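PDB 1FPZ: cyclin-dependent kinase inhibitor 3, which removes phosphate from phosphotyrosine, phosphoserine and phosphothreonine in proteins, and dephosphorylates the cell-cycle kinase CDK2 in a cyclin-dependent manner. Local coordinates for residues 76-81 with 138-143. The protein carries 1 engineered substitution. Residues are numbered along the deposited sequence; the frame is centred on the assembly and turned at random.
Engineered in segment 138-143: Ser140 (natural residue Cys). With SO4 (sulfate ion), chain G.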
loop_
_atom_site.group_PDB
_atom_site.type_symbol
_atom_site.label_atom_id
_atom_site.label_comp_id
_atom_site.label_asym_id
_atom_site.label_seq_id
_atom_site.Cartn_x
_atom_site.Cartn_y
_atom_site.Cartn_z
ATOM N N PHE A 76 1.065 -0.072 -6.212
ATOM C CA PHE A 76 -0.151 0.648 -5.829
ATOM C C PHE A 76 0.258 1.916 -5.087
ATOM O O PHE A 76 1.005 1.865 -4.109
ATOM C CB PHE A 76 -1.063 -0.182 -4.913
ATOM C CG PHE A 76 -1.713 -1.365 -5.598
ATOM C CD1 PHE A 76 -0.945 -2.425 -6.089
ATOM C CD2 PHE A 76 -3.092 -1.423 -5.728
ATOM C CE1 PHE A 76 -1.563 -3.535 -6.695
ATOM C CE2 PHE A 76 -3.715 -2.522 -6.335
ATOM C CZ PHE A 76 -2.953 -3.572 -6.812
ATOM N N VAL A 77 -0.260 3.045 -5.549
ATOM C CA VAL A 77 0.078 4.338 -4.980
ATOM C C VAL A 77 -1.115 4.999 -4.326
ATOM O O VAL A 77 -2.139 5.207 -4.987
ATOM C CB VAL A 77 0.608 5.267 -6.067
ATOM C CG1 VAL A 77 0.916 6.650 -5.480
ATOM C CG2 VAL A 77 1.843 4.648 -6.706
ATOM N N PHE A 78 -1.001 5.330 -3.039
ATOM C CA PHE A 78 -2.113 5.971 -2.359
ATOM C C PHE A 78 -1.870 7.448 -2.085
ATOM O O PHE A 78 -2.646 8.060 -1.376
ATOM C CB PHE A 78 -2.481 5.249 -1.058
ATOM C CG PHE A 78 -2.623 3.756 -1.207
ATOM C CD1 PHE A 78 -1.615 2.899 -0.738
ATOM C CD2 PHE A 78 -3.770 3.199 -1.737
ATOM C CE1 PHE A 78 -1.752 1.503 -0.784
ATOM C CE2 PHE A 78 -3.924 1.798 -1.790
ATOM C CZ PHE A 78 -2.903 0.957 -1.306
ATOM N N CYS A 79 -0.812 8.017 -2.669
ATOM C CA CYS A 79 -0.493 9.438 -2.507
ATOM C C CYS A 79 -1.356 10.261 -3.445
ATOM O O CYS A 79 -1.571 9.854 -4.581
ATOM C CB CYS A 79 0.963 9.697 -2.856
ATOM S SG CYS A 79 2.117 9.297 -1.529
ATOM N N THR A 80 -1.852 11.408 -2.989
ATOM C CA THR A 80 -2.677 12.242 -3.859
ATOM C C THR A 80 -1.809 12.986 -4.860
ATOM O O THR A 80 -0.577 12.947 -4.792
ATOM C CB THR A 80 -3.486 13.281 -3.075
ATOM O OG1 THR A 80 -2.589 14.130 -2.354
ATOM C CG2 THR A 80 -4.421 12.604 -2.090
ATOM N N ARG A 81 -2.462 13.648 -5.807
ATOM C CA ARG A 81 -1.774 14.426 -6.835
ATOM C C ARG A 81 -0.984 15.577 -6.205
ATOM O O ARG A 81 0.149 15.858 -6.601
ATOM C CB ARG A 81 -2.795 14.982 -7.828
ATOM C CG ARG A 81 -4.195 15.160 -7.226
ATOM C CD ARG A 81 -4.968 16.305 -7.875
ATOM N NE ARG A 81 -4.388 17.598 -7.508
ATOM C CZ ARG A 81 -3.959 18.500 -8.381
ATOM N NH1 ARG A 81 -4.047 18.254 -9.686
ATOM N NH2 ARG A 81 -3.432 19.639 -7.946
ATOM N N ILE A 138 3.293 -1.776 -2.547
ATOM C CA ILE A 138 2.355 -0.678 -2.292
ATOM C C ILE A 138 3.019 0.415 -1.464
ATOM O O ILE A 138 3.855 0.141 -0.622
ATOM C CB ILE A 138 1.056 -1.166 -1.583
ATOM C CG1 ILE A 138 1.252 -1.287 -0.061
ATOM C CG2 ILE A 138 0.680 -2.540 -2.118
ATOM C CD1 ILE A 138 0.086 -1.915 0.646
ATOM N N HIS A 139 2.655 1.667 -1.710
ATOM C CA HIS A 139 3.249 2.742 -0.946
ATOM C C HIS A 139 2.386 3.980 -0.851
ATOM O O HIS A 139 1.550 4.260 -1.703
ATOM C CB HIS A 139 4.601 3.136 -1.543
ATOM C CG HIS A 139 4.521 4.213 -2.589
ATOM N ND1 HIS A 139 4.036 5.478 -2.321
ATOM C CD2 HIS A 139 4.914 4.230 -3.883
ATOM C CE1 HIS A 139 4.139 6.227 -3.403
ATOM N NE2 HIS A 139 4.667 5.492 -4.367
ATOM N N SER A 140 2.636 4.724 0.207
ATOM C CA SER A 140 1.976 5.973 0.513
ATOM C C SER A 140 3.092 7.023 0.529
ATOM O O SER A 140 3.963 7.038 -0.336
ATOM C CB SER A 140 1.364 5.879 1.896
ATOM O OG SER A 140 -0.017 5.691 1.807
ATOM N N TYR A 141 3.058 7.886 1.532
ATOM C CA TYR A 141 4.091 8.895 1.691
ATOM C C TYR A 141 5.191 8.253 2.545
ATOM O O TYR A 141 6.341 8.145 2.115
ATOM C CB TYR A 141 3.513 10.134 2.390
ATOM C CG TYR A 141 4.568 11.181 2.675
ATOM C CD1 TYR A 141 4.487 11.986 3.811
ATOM C CD2 TYR A 141 5.692 11.306 1.847
ATOM C CE1 TYR A 141 5.509 12.886 4.131
ATOM C CE2 TYR A 141 6.718 12.203 2.152
ATOM C CZ TYR A 141 6.622 12.985 3.299
ATOM O OH TYR A 141 7.664 13.819 3.631
ATOM N N GLY A 142 4.814 7.803 3.738
ATOM C CA GLY A 142 5.771 7.161 4.621
ATOM C C GLY A 142 5.526 5.676 4.847
ATOM O O GLY A 142 6.095 5.081 5.765
ATOM N N GLY A 143 4.684 5.075 4.015
ATOM C CA GLY A 143 4.381 3.652 4.162
ATOM C C GLY A 143 4.016 3.291 5.595
ATOM O O GLY A 143 4.501 2.299 6.164
HETATM S S SO4 G . 0.453 7.444 5.666
HETATM O O1 SO4 G . -0.715 7.964 4.977
HETATM O O2 SO4 G . 0.287 7.792 7.089
HETATM O O3 SO4 G . 1.683 8.012 5.058
HETATM O O4 SO4 G . 0.470 5.974 5.610
#
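Cys79 SG lies at the edge of the His139 ring, near its plane, 5.1 Å from the ring centroid, a sulfur-aromatic contact; it also lies 3.2 Å from Ser140 O. That same carbonyl accepts a bond from His139 ND1 that is bent (136° at the hydrogen) and, at 2.5 Å, doubtfully short. Val77 lies alongside the ring, Val77 CG2 3.8 Å from His139 NE2. An alanine in place of His139 would probably open a gap beside the Val77 methyls and Cys79 SG, and leave Ser140 O without its side-chain donor. Two backbone bonds join the segments in parallel register, pairing Phe76 with Ile138 and Val77 with His139: His139 N to Phe76 O (2.9 Å) and Phe78 N to His139 O (3.1 Å). Phe78 CG is anti to the carbonyl carbon (chi1 -48°), and the ring crosses Ile138 obliquely, Phe78 CE1 4.0 Å from Ile138 CB. Ser140, engineered from the cysteine predicted to form the phosphocysteine intermediate, follows the strand directly; its loop binds a sulfate through a weak bond from Gly142 N, with Arg146 NE as a second donor, consistent with the P-loop of protein-tyrosine phosphatases. Strand 136-139 runs between 42-46 and 74-77, and 74-77 between 136-139 and 102-105, with helices 116-131 and 146-158 packed against Phe78.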